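Local atomic coordinates of protein Niban 2 (Homo sapiens, PDB entry 7CTP), a protein that possibly helps to suppress apoptosis and may promote melanoma cell invasion in vitro, and is represented here by its larger N-terminal part, including a PH domain. Residues G21-E26 / R213-S218; P206-A211 / A284-V289; S314-H317 / I322-F325; V332-H337 / L541-K546. All coordinates share one frame; numbering follows the deposited sequence.

Contact 1 (G21-E26 / R213-S218); sequences GKILTE and RMYRQS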
loop_
_atom_site.group_PDB
_atom_site.type_symbol
_atom_site.label_atom_id
_atom_site.label_comp_id
_atom_site.label_asym_id
_atom_site.label_seq_id
_atom_site.Cartn_x
_atom_site.Cartn_y
_atom_site.Cartn_z
ATOM N N GLY A 21 -16.155 18.570 -5.279
ATOM C CA GLY A 21 -15.251 19.651 -5.635
ATOM C C GLY A 21 -14.756 20.416 -4.424
ATOM O O GLY A 21 -13.596 20.833 -4.371
ATOM N N LYS A 22 -15.624 20.598 -3.431
ATOM C CA LYS A 22 -15.215 21.289 -2.212
ATOM C C LYS A 22 -14.193 20.471 -1.432
ATOM O O LYS A 22 -13.228 21.027 -0.894
ATOM C CB LYS A 22 -16.445 21.605 -1.366
ATOM C CG LYS A 22 -17.368 22.582 -2.085
ATOM C CD LYS A 22 -18.601 22.948 -1.280
ATOM C CE LYS A 22 -19.516 23.840 -2.118
ATOM N NZ LYS A 22 -20.811 24.111 -1.426
ATOM N N ILE A 23 -14.381 19.147 -1.370
ATOM C CA ILE A 23 -13.393 18.279 -0.727
ATOM C C ILE A 23 -12.066 18.335 -1.468
ATOM O O ILE A 23 -10.997 18.427 -0.855
ATOM C CB ILE A 23 -13.912 16.835 -0.642
ATOM C CG1 ILE A 23 -15.051 16.738 0.363
ATOM C CG2 ILE A 23 -12.776 15.877 -0.248
ATOM C CD1 ILE A 23 -15.896 15.486 0.168
ATOM N N LEU A 24 -12.107 18.251 -2.800
ATOM C CA LEU A 24 -10.857 18.251 -3.550
ATOM C C LEU A 24 -10.114 19.568 -3.381
ATOM O O LEU A 24 -8.883 19.574 -3.256
ATOM C CB LEU A 24 -11.126 17.967 -5.023
ATOM C CG LEU A 24 -11.637 16.546 -5.258
ATOM C CD1 LEU A 24 -12.214 16.456 -6.672
ATOM C CD2 LEU A 24 -10.526 15.513 -5.059
ATOM N N THR A 25 -10.844 20.693 -3.371
ATOM C CA THR A 25 -10.209 21.996 -3.156
ATOM C C THR A 25 -9.475 22.035 -1.823
ATOM O O THR A 25 -8.315 22.462 -1.750
ATOM C CB THR A 25 -11.251 23.116 -3.225
ATOM O OG1 THR A 25 -11.749 23.224 -4.564
ATOM C CG2 THR A 25 -10.649 24.460 -2.789
ATOM N N GLU A 26 -10.136 21.586 -0.753
ATOM C CA GLU A 26 -9.495 21.598 0.557
ATOM C C GLU A 26 -8.291 20.666 0.588
ATOM O O GLU A 26 -7.223 21.037 1.096
ATOM C CB GLU A 26 -10.493 21.235 1.657
ATOM C CG GLU A 26 -9.957 21.572 3.057
ATOM C CD GLU A 26 -10.860 21.108 4.187
ATOM O OE1 GLU A 26 -10.362 21.021 5.336
ATOM O OE2 GLU A 26 -12.054 20.830 3.927
ATOM N N ARG A 213 -2.935 12.594 5.151
ATOM C CA ARG A 213 -2.999 12.472 6.601
ATOM C C ARG A 213 -3.401 13.794 7.243
ATOM O O ARG A 213 -4.232 13.816 8.161
ATOM C CB ARG A 213 -1.658 11.990 7.152
ATOM C CG ARG A 213 -1.654 11.829 8.675
ATOM C CD ARG A 213 -0.317 11.307 9.190
ATOM N NE ARG A 213 0.818 12.039 8.628
ATOM C CZ ARG A 213 1.214 13.247 9.016
ATOM N NH1 ARG A 213 0.569 13.887 9.981
ATOM N NH2 ARG A 213 2.265 13.813 8.435
ATOM N N MET A 214 -2.842 14.913 6.756
ATOM C CA MET A 214 -3.170 16.212 7.341
ATOM C C MET A 214 -4.614 16.601 7.086
ATOM O O MET A 214 -5.255 17.212 7.950
ATOM C CB MET A 214 -2.248 17.319 6.813
ATOM C CG MET A 214 -0.765 17.065 6.899
ATOM S SD MET A 214 -0.131 17.069 8.579
ATOM C CE MET A 214 -1.369 17.999 9.462
ATOM N N TYR A 215 -5.129 16.299 5.892
ATOM C CA TYR A 215 -6.543 16.531 5.629
ATOM C C TYR A 215 -7.413 15.722 6.585
ATOM O O TYR A 215 -8.350 16.255 7.193
ATOM C CB TYR A 215 -6.890 16.199 4.174
ATOM C CG TYR A 215 -8.374 16.362 3.880
ATOM C CD1 TYR A 215 -9.278 15.338 4.150
ATOM C CD2 TYR A 215 -8.875 17.555 3.380
ATOM C CE1 TYR A 215 -10.624 15.488 3.920
ATOM C CE2 TYR A 215 -10.240 17.708 3.137
ATOM C CZ TYR A 215 -11.102 16.676 3.419
ATOM O OH TYR A 215 -12.460 16.822 3.185
ATOM N N ARG A 216 -7.118 14.427 6.729
ATOM C CA ARG A 216 -7.909 13.588 7.621
ATOM C C ARG A 216 -7.815 14.077 9.066
ATOM O O ARG A 216 -8.825 14.113 9.778
ATOM C CB ARG A 216 -7.481 12.124 7.477
ATOM C CG ARG A 216 -7.960 11.520 6.141
ATOM C CD ARG A 216 -7.769 10.012 5.999
ATOM N NE ARG A 216 -8.870 9.225 6.570
ATOM C CZ ARG A 216 -8.740 8.504 7.677
ATOM N NH1 ARG A 216 -9.757 7.803 8.154
ATOM N NH2 ARG A 216 -7.568 8.480 8.300
ATOM N N GLN A 217 -6.624 14.506 9.495
ATOM C CA GLN A 217 -6.473 15.068 10.837
ATOM C C GLN A 217 -7.341 16.308 11.023
ATOM O O GLN A 217 -7.856 16.551 12.116
ATOM C CB GLN A 217 -5.003 15.399 11.103
ATOM C CG GLN A 217 -4.174 14.199 11.502
ATOM C CD GLN A 217 -2.702 14.516 11.661
ATOM O OE1 GLN A 217 -1.864 13.621 11.584
ATOM N NE2 GLN A 217 -2.375 15.791 11.861
ATOM N N SER A 218 -7.513 17.107 9.968
ATOM C CA SER A 218 -8.344 18.304 10.063
ATOM C C SER A 218 -9.819 17.959 10.206
ATOM O O SER A 218 -10.610 18.812 10.630
ATOM C CB SER A 218 -8.109 19.197 8.845
ATOM O OG SER A 218 -8.947 18.815 7.765
#

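Contact 2 (P206-A211 / A284-V289); sequences PAFTDA and ARFEEV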
loop_
_atom_site.group_PDB
_atom_site.type_symbol
_atom_site.label_atom_id
_atom_site.label_comp_id
_atom_site.label_asym_id
_atom_site.label_seq_id
_atom_site.Cartn_x
_atom_site.Cartn_y
_atom_site.Cartn_z
ATOM N N PRO A 206 5.679 11.255 -0.774
ATOM C CA PRO A 206 5.526 11.816 0.579
ATOM C C PRO A 206 4.615 13.030 0.645
ATOM O O PRO A 206 3.871 13.181 1.618
ATOM C CB PRO A 206 6.971 12.175 0.972
ATOM C CG PRO A 206 7.812 11.249 0.169
ATOM C CD PRO A 206 7.098 11.086 -1.145
ATOM N N ALA A 207 4.661 13.917 -0.353
ATOM C CA ALA A 207 3.770 15.075 -0.336
ATOM C C ALA A 207 2.320 14.620 -0.365
ATOM O O ALA A 207 1.477 15.136 0.373
ATOM C CB ALA A 207 4.069 16.004 -1.508
ATOM N N PHE A 208 2.020 13.627 -1.203
ATOM C CA PHE A 208 0.641 13.166 -1.309
ATOM C C PHE A 208 0.185 12.485 -0.024
ATOM O O PHE A 208 -0.887 12.797 0.511
ATOM C CB PHE A 208 0.487 12.230 -2.504
ATOM C CG PHE A 208 -0.918 11.755 -2.696
ATOM C CD1 PHE A 208 -1.846 12.539 -3.363
ATOM C CD2 PHE A 208 -1.322 10.544 -2.168
ATOM C CE1 PHE A 208 -3.159 12.098 -3.523
ATOM C CE2 PHE A 208 -2.630 10.110 -2.314
ATOM C CZ PHE A 208 -3.544 10.888 -2.993
ATOM N N THR A 209 0.974 11.539 0.486
ATOM C CA THR A 209 0.480 10.779 1.630
ATOM C C THR A 209 0.440 11.633 2.894
ATOM O O THR A 209 -0.458 11.471 3.727
ATOM C CB THR A 209 1.314 9.517 1.828
ATOM O OG1 THR A 209 2.681 9.883 2.026
ATOM C CG2 THR A 209 1.226 8.647 0.598
ATOM N N ASP A 210 1.393 12.562 3.051
ATOM C CA ASP A 210 1.315 13.503 4.164
ATOM C C ASP A 210 0.118 14.432 4.021
ATOM O O ASP A 210 -0.541 14.753 5.013
ATOM C CB ASP A 210 2.607 14.317 4.283
ATOM C CG ASP A 210 3.764 13.509 4.857
ATOM O OD1 ASP A 210 3.514 12.585 5.661
ATOM O OD2 ASP A 210 4.925 13.798 4.491
ATOM N N ALA A 211 -0.189 14.881 2.800
ATOM C CA ALA A 211 -1.355 15.741 2.628
ATOM C C ALA A 211 -2.637 14.995 2.970
ATOM O O ALA A 211 -3.571 15.579 3.536
ATOM C CB ALA A 211 -1.421 16.286 1.200
ATOM N N ALA A 284 -9.092 14.633 -12.763
ATOM C CA ALA A 284 -8.924 15.917 -13.441
ATOM C C ALA A 284 -8.339 16.967 -12.500
ATOM O O ALA A 284 -7.383 17.671 -12.852
ATOM C CB ALA A 284 -10.268 16.387 -14.011
ATOM N N ARG A 285 -8.889 17.076 -11.287
ATOM C CA ARG A 285 -8.444 18.115 -10.363
ATOM C C ARG A 285 -7.010 17.869 -9.906
ATOM O O ARG A 285 -6.193 18.800 -9.855
ATOM C CB ARG A 285 -9.382 18.205 -9.161
ATOM C CG ARG A 285 -10.793 18.724 -9.471
ATOM C CD ARG A 285 -10.847 20.227 -9.771
ATOM N NE ARG A 285 -10.191 21.048 -8.753
ATOM C CZ ARG A 285 -10.738 21.454 -7.607
ATOM N NH1 ARG A 285 -11.993 21.129 -7.274
ATOM N NH2 ARG A 285 -10.014 22.205 -6.781
ATOM N N PHE A 286 -6.678 16.620 -9.573
ATOM C CA PHE A 286 -5.338 16.330 -9.066
ATOM C C PHE A 286 -4.281 16.511 -10.149
ATOM O O PHE A 286 -3.228 17.121 -9.910
ATOM C CB PHE A 286 -5.271 14.914 -8.499
ATOM C CG PHE A 286 -3.913 14.561 -7.968
ATOM C CD1 PHE A 286 -3.416 15.209 -6.845
ATOM C CD2 PHE A 286 -3.113 13.650 -8.630
ATOM C CE1 PHE A 286 -2.144 14.923 -6.365
ATOM C CE2 PHE A 286 -1.843 13.353 -8.159
ATOM C CZ PHE A 286 -1.360 13.995 -7.025
ATOM N N GLU A 287 -4.537 15.987 -11.349
ATOM C CA GLU A 287 -3.532 16.081 -12.404
ATOM C C GLU A 287 -3.282 17.533 -12.795
ATOM O O GLU A 287 -2.153 17.894 -13.169
ATOM C CB GLU A 287 -3.944 15.227 -13.604
ATOM C CG GLU A 287 -3.655 13.729 -13.372
ATOM C CD GLU A 287 -4.216 12.791 -14.439
ATOM O OE1 GLU A 287 -4.055 11.561 -14.259
ATOM O OE2 GLU A 287 -4.808 13.263 -15.435
ATOM N N GLU A 288 -4.303 18.386 -12.674
ATOM C CA GLU A 288 -4.117 19.814 -12.911
ATOM C C GLU A 288 -3.117 20.404 -11.924
ATOM O O GLU A 288 -2.189 21.124 -12.315
ATOM C CB GLU A 288 -5.458 20.542 -12.820
ATOM C CG GLU A 288 -5.365 22.047 -13.051
ATOM C CD GLU A 288 -6.709 22.735 -12.884
ATOM O OE1 GLU A 288 -7.626 22.124 -12.289
ATOM O OE2 GLU A 288 -6.850 23.887 -13.353
ATOM N N VAL A 289 -3.276 20.085 -10.638
ATOM C CA VAL A 289 -2.401 20.660 -9.619
ATOM C C VAL A 289 -1.003 20.058 -9.709
ATOM O O VAL A 289 0.005 20.763 -9.531
ATOM C CB VAL A 289 -3.026 20.481 -8.222
ATOM C CG1 VAL A 289 -2.015 20.854 -7.115
ATOM C CG2 VAL A 289 -4.267 21.353 -8.089
#

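Contact 3 (S314-H317 / I322-F325); sequences SKEH and IRAF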
loop_
_atom_site.group_PDB
_atom_site.type_symbol
_atom_site.label_atom_id
_atom_site.label_comp_id
_atom_site.label_asym_id
_atom_site.label_seq_id
_atom_site.Cartn_x
_atom_site.Cartn_y
_atom_site.Cartn_z
ATOM N N SER A 314 15.969 28.744 10.311
ATOM C CA SER A 314 14.620 29.223 10.581
ATOM C C SER A 314 13.743 28.092 11.102
ATOM O O SER A 314 12.958 28.282 12.041
ATOM C CB SER A 314 14.028 29.847 9.317
ATOM O OG SER A 314 12.612 29.824 9.334
ATOM N N LYS A 315 13.881 26.900 10.514
ATOM C CA LYS A 315 13.139 25.730 10.982
ATOM C C LYS A 315 13.476 25.419 12.439
ATOM O O LYS A 315 12.581 25.174 13.261
ATOM C CB LYS A 315 13.434 24.533 10.070
ATOM C CG LYS A 315 12.371 23.422 10.096
ATOM C CD LYS A 315 12.582 22.366 8.986
ATOM C CE LYS A 315 12.163 22.863 7.585
ATOM N NZ LYS A 315 10.910 22.206 7.036
ATOM N N GLU A 316 14.765 25.478 12.791
ATOM C CA GLU A 316 15.186 25.172 14.159
ATOM C C GLU A 316 14.704 26.230 15.147
ATOM O O GLU A 316 14.367 25.905 16.293
ATOM C CB GLU A 316 16.709 25.018 14.206
ATOM C CG GLU A 316 17.323 24.748 15.592
ATOM C CD GLU A 316 16.559 23.724 16.428
ATOM O OE1 GLU A 316 16.315 24.008 17.623
ATOM O OE2 GLU A 316 16.222 22.636 15.908
ATOM N N HIS A 317 14.646 27.496 14.727
ATOM C CA HIS A 317 14.124 28.535 15.610
ATOM C C HIS A 317 12.643 28.314 15.893
ATOM O O HIS A 317 12.197 28.420 17.040
ATOM C CB HIS A 317 14.359 29.918 15.008
ATOM C CG HIS A 317 13.887 31.047 15.873
ATOM N ND1 HIS A 317 12.808 31.839 15.543
ATOM C CD2 HIS A 317 14.350 31.518 17.056
ATOM C CE1 HIS A 317 12.625 32.748 16.485
ATOM N NE2 HIS A 317 13.549 32.575 17.414
ATOM N N ILE A 322 8.201 25.976 19.576
ATOM C CA ILE A 322 7.175 24.948 19.734
ATOM C C ILE A 322 7.537 24.003 20.880
ATOM O O ILE A 322 6.682 23.642 21.701
ATOM C CB ILE A 322 6.983 24.195 18.407
ATOM C CG1 ILE A 322 6.404 25.140 17.347
ATOM C CG2 ILE A 322 6.102 22.964 18.602
ATOM C CD1 ILE A 322 6.380 24.524 15.948
ATOM N N ARG A 323 8.808 23.589 20.943
ATOM C CA ARG A 323 9.297 22.744 22.032
ATOM C C ARG A 323 8.998 23.365 23.389
ATOM O O ARG A 323 8.440 22.711 24.281
ATOM C CB ARG A 323 10.800 22.516 21.884
ATOM C CG ARG A 323 11.198 21.328 21.062
ATOM C CD ARG A 323 12.697 21.092 21.143
ATOM N NE ARG A 323 13.284 20.885 19.820
ATOM C CZ ARG A 323 14.038 21.777 19.182
ATOM N NH1 ARG A 323 14.318 22.945 19.745
ATOM N NH2 ARG A 323 14.523 21.493 17.981
ATOM N N ALA A 324 9.368 24.637 23.560
ATOM C CA ALA A 324 9.101 25.338 24.812
ATOM C C ALA A 324 7.639 25.217 25.214
ATOM O O ALA A 324 7.318 25.116 26.403
ATOM C CB ALA A 324 9.496 26.811 24.686
ATOM N N PHE A 325 6.743 25.189 24.227
ATOM C CA PHE A 325 5.307 25.193 24.473
ATOM C C PHE A 325 4.775 23.798 24.797
ATOM O O PHE A 325 3.982 23.631 25.731
ATOM C CB PHE A 325 4.605 25.788 23.250
ATOM C CG PHE A 325 3.120 25.560 23.202
ATOM C CD1 PHE A 325 2.278 26.162 24.121
ATOM C CD2 PHE A 325 2.563 24.779 22.199
ATOM C CE1 PHE A 325 0.909 25.961 24.060
ATOM C CE2 PHE A 325 1.196 24.576 22.133
ATOM C CZ PHE A 325 0.369 25.167 23.066
#

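Contact 4 (V332-H337 / L541-K546); sequences VCVRNH and LQTVMK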
loop_
_atom_site.group_PDB
_atom_site.type_symbol
_atom_site.label_atom_id
_atom_site.label_comp_id
_atom_site.label_asym_id
_atom_site.label_seq_id
_atom_site.Cartn_x
_atom_site.Cartn_y
_atom_site.Cartn_z
ATOM N N VAL A 332 5.431 13.778 29.083
ATOM C CA VAL A 332 4.612 13.073 30.066
ATOM C C VAL A 332 3.716 12.061 29.372
ATOM O O VAL A 332 3.537 10.933 29.848
ATOM C CB VAL A 332 3.790 14.066 30.909
ATOM C CG1 VAL A 332 2.724 13.308 31.717
ATOM C CG2 VAL A 332 4.691 14.870 31.839
ATOM N N CYS A 333 3.150 12.442 28.218
ATOM C CA CYS A 333 2.210 11.554 27.542
ATOM C C CYS A 333 2.943 10.337 26.985
ATOM O O CYS A 333 2.440 9.209 27.061
ATOM C CB CYS A 333 1.456 12.333 26.453
ATOM S SG CYS A 333 0.149 11.391 25.584
ATOM N N VAL A 334 4.166 10.535 26.476
ATOM C CA VAL A 334 4.961 9.396 26.020
ATOM C C VAL A 334 5.312 8.482 27.190
ATOM O O VAL A 334 5.196 7.253 27.100
ATOM C CB VAL A 334 6.234 9.875 25.301
ATOM C CG1 VAL A 334 7.173 8.705 25.081
ATOM C CG2 VAL A 334 5.881 10.538 23.976
ATOM N N ARG A 335 5.772 9.068 28.298
ATOM C CA ARG A 335 6.217 8.252 29.424
ATOM C C ARG A 335 5.070 7.426 29.983
ATOM O O ARG A 335 5.240 6.239 30.292
ATOM C CB ARG A 335 6.823 9.128 30.522
ATOM C CG ARG A 335 8.260 8.745 30.880
ATOM C CD ARG A 335 9.051 9.945 31.398
ATOM N NE ARG A 335 8.225 10.790 32.246
ATOM C CZ ARG A 335 8.303 12.113 32.300
ATOM N NH1 ARG A 335 7.493 12.782 33.103
ATOM N NH2 ARG A 335 9.201 12.764 31.567
ATOM N N ASN A 336 3.888 8.025 30.085
ATOM C CA ASN A 336 2.776 7.370 30.754
ATOM C C ASN A 336 1.953 6.484 29.835
ATOM O O ASN A 336 1.393 5.484 30.297
ATOM C CB ASN A 336 1.857 8.414 31.390
ATOM C CG ASN A 336 2.535 9.176 32.504
ATOM O OD1 ASN A 336 3.705 8.930 32.798
ATOM N ND2 ASN A 336 1.813 10.116 33.116
ATOM N N HIS A 337 1.879 6.811 28.545
ATOM C CA HIS A 337 0.876 6.211 27.678
ATOM C C HIS A 337 1.419 5.584 26.404
ATOM O O HIS A 337 0.642 4.937 25.689
ATOM C CB HIS A 337 -0.190 7.262 27.312
ATOM C CG HIS A 337 -0.851 7.881 28.503
ATOM N ND1 HIS A 337 -1.673 7.165 29.349
ATOM C CD2 HIS A 337 -0.789 9.134 29.010
ATOM C CE1 HIS A 337 -2.097 7.955 30.321
ATOM N NE2 HIS A 337 -1.573 9.154 30.142
ATOM N N LEU A 541 7.478 13.857 17.092
ATOM C CA LEU A 541 8.190 12.650 16.680
ATOM C C LEU A 541 9.449 12.447 17.508
ATOM O O LEU A 541 9.790 11.313 17.863
ATOM C CB LEU A 541 8.542 12.718 15.189
ATOM C CG LEU A 541 9.316 11.552 14.557
ATOM C CD1 LEU A 541 8.854 11.328 13.128
ATOM C CD2 LEU A 541 10.826 11.786 14.578
ATOM N N GLN A 542 10.156 13.535 17.822
ATOM C CA GLN A 542 11.427 13.395 18.524
ATOM C C GLN A 542 11.228 12.921 19.959
ATOM O O GLN A 542 12.148 12.340 20.545
ATOM C CB GLN A 542 12.201 14.710 18.490
ATOM C CG GLN A 542 12.889 14.977 17.151
ATOM C CD GLN A 542 13.810 13.848 16.728
ATOM O OE1 GLN A 542 14.577 13.319 17.535
ATOM N NE2 GLN A 542 13.746 13.476 15.453
ATOM N N THR A 543 10.035 13.116 20.526
ATOM C CA THR A 543 9.792 12.675 21.899
ATOM C C THR A 543 9.646 11.160 22.008
ATOM O O THR A 543 9.884 10.597 23.083
ATOM C CB THR A 543 8.546 13.353 22.469
ATOM O OG1 THR A 543 7.377 12.832 21.820
ATOM C CG2 THR A 543 8.613 14.842 22.275
ATOM N N VAL A 544 9.247 10.474 20.934
ATOM C CA VAL A 544 9.204 9.013 20.974
ATOM C C VAL A 544 10.442 8.366 20.379
ATOM O O VAL A 544 10.615 7.144 20.524
ATOM C CB VAL A 544 7.966 8.445 20.251
ATOM C CG1 VAL A 544 6.720 8.758 21.009
ATOM C CG2 VAL A 544 7.892 8.957 18.819
ATOM N N MET A 545 11.313 9.140 19.729
ATOM C CA MET A 545 12.396 8.553 18.947
ATOM C C MET A 545 13.344 7.736 19.816
ATOM O O MET A 545 13.774 6.647 19.418
ATOM C CB MET A 545 13.151 9.653 18.209
ATOM C CG MET A 545 13.722 9.205 16.880
ATOM S SD MET A 545 12.500 8.379 15.851
ATOM C CE MET A 545 13.571 7.353 14.867
ATOM N N LYS A 546 13.683 8.241 21.005
ATOM C CA LYS A 546 14.593 7.510 21.885
ATOM C C LYS A 546 14.005 6.160 22.276
ATOM O O LYS A 546 14.646 5.117 22.097
ATOM C CB LYS A 546 14.917 8.335 23.132
ATOM C CG LYS A 546 15.788 7.599 24.159
ATOM C CD LYS A 546 16.245 8.543 25.261
ATOM C CE LYS A 546 16.703 7.789 26.504
ATOM N NZ LYS A 546 15.747 7.911 27.645
#

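Contact 1 (G21-E26 / R213-S218)
Ser218 OG, which faces the carboxylate of Glu26, gives its proton to Tyr215 O one turn earlier in its own helix, in the carbonyl plane and on a lone pair, at 2.7 Å. With that proton committed, the 3.6 Å between Ser218 OG and Glu26 OE1 is a polar neighbourhood and not a bond. The charge of Glu26 is met instead by Lys219, whose NZ forms a salt bridge with Glu26 OE2. Tyr215 carries most of the contact. Its CG stands opposite the backbone N (chi1 177°), which sends the ring across to helix 10-48, where it crosses the side chains of Ile23 and Glu26 at about a right angle. Glu26 reaches it as an extended chain: CB meets the rim in the ring plane, 3.8 Å from Tyr215 CE2, and CD comes to 3.6 Å from the same carbon, the carboxylate plane being turned 58° from the ring. Glutamate suits this place because its methylenes pack against the ring while its charge runs on to the lysine. Farther out, Ile23 CG2 lies 3.6 Å from Tyr215 OH. The hydroxyl of this buried tyrosine is hydrogen-bonded to Glu243 of helix 232-252, a helix that Ile23 also touches through Val240 and Leu244. The axes of the two segments pass 11.6 Å apart at 118°, a wide gap for a long aromatic residue to span. This is the packing of an α-helical bundle, joining helix 10-48 to helix 204-218 with the strands of the PH domain lying between them in sequence.

Contact 2 (P206-A211 / A284-V289)
In both Phe208 and Phe286 the first torsion swings CG to the side opposite the backbone N (chi1 -178° and 180°), and both rings reach into the space between the helices. Such reach is needed, since the CA atoms of Phe208 and Phe286 remain 10.3 Å apart and only the rings meet; phenylalanine fits both positions because a flat, wholly apolar ring can bridge widely separated helices and still offer edges and faces to several neighbours. They form an offset edge-to-face pair: the edge of Phe208 is directed at the face of Phe286, with ring centroids 5.5 Å apart and planes at 75°. The nearest atoms are CD1 and CE1 of Phe208. Its CD1 lies 3.8 Å from Phe286 CE1 and 4.0 Å from Phe286 CZ, while Phe208 CE1 is 4.1 Å from Phe286 CE1. This geometry turns the slightly positive ring hydrogens of Phe208 broadly to the electron-rich face of Phe286, displaced from its centre, a favourable arrangement for two buried rings with no polar group to satisfy. The pair belongs to an aromatic cluster in the core of a helical bundle, where helices 204-218 and 260-337 converge with helix 10-48. From that third helix Tyr31 packs edge-to-face with Phe286, and Phe27 meets the ring of Phe208. Helix 232-252 closes in as well, Ile235 touching Phe208, Leu236 touching Phe286 and Glu232 reaching both.

Contact 3 (S314-H317 / I322-F325)
Glu316 and Arg323 meet in an end-on salt bridge, the arginine using NH1 and NH2 for the two carboxylate oxygens. Arg323 NH2 donates to Glu316 OE2 at 2.9 Å, and Arg323 NH1 to Glu316 OE1 at 3.1 Å. Each oxygen receives its proton on the syn lone pair, and both lie close to the guanidinium plane. Carboxylate and guanidinium are therefore nearly coplanar, 9° apart, although the N-H...O angles, 149° for the NH2 to OE2 bond, fall short of straight. NH2 also makes a weaker bond to OE1. Behind these atoms, the torsions do the positioning. The CB of Glu316 points away from the partner, and a bend at chi2 (43°) brings the carboxylate back; the arginine, pointing toward the glutamate from its root, bends at chi3 to present its end. Both are long, flexible residues, as is needed when the CA atoms of Glu316 and Arg323 lie 10.1 Å apart. With an alanine here in place of Arg323 both donors are gone, and the carboxylate of Glu316 would probably lose its countercharge and be free to turn. Farther out, Arg323 touches Val539 of helix 532-555, and the adjacent Ile322 is buried against Thr535 and Tyr536 there. The arrangement is an i to i+7 salt bridge at the surface of one long helix, linking residues two turns apart.

Contact 4 (V332-H337 / L541-K546)
The backbones come closest where the CA atoms of Val334, near the end of helix 260-337, and Val544, on helix 532-555, stand 6.6 Å apart, a near approach that short branched side chains can fill. Val334 points at the other helix and supplies both methyls. With CG1 set opposite the backbone N (chi1 169°), CG2 falls beside that nitrogen, and the two branches share the work. CG2 does most of the touching: it rests 3.6 Å from Val544 CG1 and 3.5 Å from Thr543 OG1. The other branch, Val334 CG1, lies against the backbone, 3.9 Å from Thr543 O, and is 4.1 Å from Val544 CG1. The two valines cross at about a right angle, and one methyl of Val544 meets both of Val334. Thr543 has its hydroxyl between backbone N and carbonyl carbon (chi1 70°), where OG1 is hydrogen-bonded to Val540 O on its own helix. Threonine suits this place because its hydroxyl is satisfied locally and can lie against a methyl with its bond to Val540 O kept; the residue also packs on Leu327 and Ala330 of helix 260-337. Leu503 of helix 464-511 is touched by Val544 and by Cys333, bringing a third helix to the junction. Cutting Val334 back to a glycine removes both methyls, and would probably open a gap beside Val544 CG1 and Thr543. Cohesion between the two segments here rests on van der Waals contact and the burial of apolar surface, so it depends on shape and not on charge.

Overall arrangement
Helix 260-337 runs through three of the four contacts. Contact 2 uses its 284-289 part, contact 3 joins two of its turns, and contact 4 joins its last turns to helix 532-555. Contacts 1 and 2 share helix 204-218; their centres are about 11 Å apart, and they touch through a probable hydrogen bond from Arg285 to Thr25. Contacts 3 and 4 lie about 18 Å apart between centres, without touching. Chemistry follows depth. The buried contacts 2 and 4 are held by apolar packing, aromatic in one and aliphatic in the other. Contact 1, partly buried, mixes packing with polar groups satisfied by neighbours, whereas contact 3, at the surface, is a salt bridge.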